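Local coordinates for protein scyllo-inosose 3-dehydrogenase (Thermotoga maritima, PDB 3IP1) that catalyses the NAD(+)-dependent oxidation of scyllo-inosose to 3-dehydro-scyllo-inosose, probably as a step in myo-inositol degradation, and binds two zinc ions per subunit, at residues A[104-107]-A[108-112]. Numbering follows the deposited sequence.
Sequences VEAG and PEAIN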
# COMPACT_ATOMS: atom_id res chain seq x y z
N VAL A 104 -33.23 -22.32 -7.02
CA VAL A 104 -34.39 -23.21 -6.96
C VAL A 104 -34.16 -24.39 -6.03
O VAL A 104 -35.08 -25.10 -5.70
CB VAL A 104 -34.91 -23.71 -8.36
CG1 VAL A 104 -35.42 -22.54 -9.19
CG2 VAL A 104 -33.85 -24.55 -9.10
N GLU A 105 -32.91 -24.62 -5.64
CA GLU A 105 -32.60 -25.63 -4.68
C GLU A 105 -31.23 -25.32 -4.07
O GLU A 105 -30.34 -24.86 -4.77
CB GLU A 105 -32.60 -27.00 -5.35
CG GLU A 105 -32.31 -28.12 -4.37
CD GLU A 105 -32.69 -29.50 -4.87
OE1 GLU A 105 -32.88 -30.39 -4.01
OE2 GLU A 105 -32.79 -29.69 -6.11
N ALA A 106 -31.09 -25.58 -2.77
CA ALA A 106 -29.83 -25.39 -2.04
C ALA A 106 -29.60 -26.57 -1.09
O ALA A 106 -30.52 -27.00 -0.39
CB ALA A 106 -29.87 -24.09 -1.25
N GLY A 107 -28.37 -27.07 -1.04
CA GLY A 107 -27.99 -28.09 -0.06
C GLY A 107 -27.98 -27.53 1.35
O GLY A 107 -28.06 -26.31 1.53
N PRO A 108 -27.89 -28.42 2.36
CA PRO A 108 -27.97 -28.05 3.77
C PRO A 108 -26.90 -27.04 4.21
O PRO A 108 -27.18 -26.20 5.07
CB PRO A 108 -27.82 -29.40 4.51
CG PRO A 108 -27.23 -30.33 3.52
CD PRO A 108 -27.84 -29.88 2.20
N GLU A 109 -25.72 -27.09 3.60
CA GLU A 109 -24.60 -26.22 3.94
C GLU A 109 -24.32 -25.17 2.86
O GLU A 109 -23.21 -24.63 2.79
CB GLU A 109 -23.33 -27.06 4.13
CG GLU A 109 -23.31 -28.00 5.32
CD GLU A 109 -22.20 -29.07 5.21
OE1 GLU A 109 -21.13 -28.80 4.61
OE2 GLU A 109 -22.39 -30.20 5.71
N ALA A 110 -25.31 -24.91 1.99
CA ALA A 110 -25.12 -23.96 0.89
C ALA A 110 -25.42 -22.53 1.35
O ALA A 110 -26.55 -22.07 1.29
CB ALA A 110 -25.97 -24.34 -0.32
N ILE A 111 -24.39 -21.84 1.82
CA ILE A 111 -24.59 -20.58 2.56
C ILE A 111 -24.54 -19.32 1.69
O ILE A 111 -23.61 -19.13 0.92
CB ILE A 111 -23.59 -20.45 3.73
CG1 ILE A 111 -23.62 -21.72 4.63
CG2 ILE A 111 -23.86 -19.20 4.54
CD1 ILE A 111 -24.98 -22.05 5.27
N ASN A 112 -25.56 -18.48 1.83
CA ASN A 112 -25.59 -17.18 1.18
C ASN A 112 -24.83 -16.17 2.05
O ASN A 112 -25.19 -15.93 3.20
CB ASN A 112 -27.04 -16.71 0.99
CG ASN A 112 -27.14 -15.38 0.27
OD1 ASN A 112 -26.14 -14.73 0.03
ND2 ASN A 112 -28.36 -14.97 -0.07
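A type I beta turn from Gly107 to Ala110 bends the chain sharply where strand 98-106 of the GroES-like domain ends. It is closed by one backbone hydrogen bond, Ala110 N to Gly107 O at 3.1 Å. The bond is fairly straight at the hydrogen (159°), but the donor stands above the carbonyl plane. Pro108 and Glu109 occupy the two central positions. The proline ring holds phi at -59°, close to the value that suits the first of them, and the CA-CB bond of Glu109 is directed away from the strand end. The Glu109 amide also comes near Gly107 O, yet at too poor an angle to bond, so of the two nearby amides only that of Ala110 bonds to this carbonyl.

On the inner side of the bend two methyl groups meet: Ala106 CB lies 4.0 Å from Ala110 CB, an apolar contact between the residue just before the turn and its last one. Ala110 CB also rests against the glycine backbone, 3.4 Å from Gly107 O and 3.7 Å from Gly107 N. Both alanines are buried, whereas Pro108 and Glu109 form the exposed outer corner.

Both methyls touch Ile58 of strand 57-66, and Ala110 also touches Ala169. Pro55 packs against Pro108 and Glu109. Before the turn, a classic beta bulge sets Val104 and Glu105 opposite the single residue Ile59, each with a backbone hydrogen bond to it; beyond it the chain runs into a short, weakly bonded strand around 111-112, which pairs antiparallel with strand 117-118, and where Ile111 packs on His135 of the second subunit.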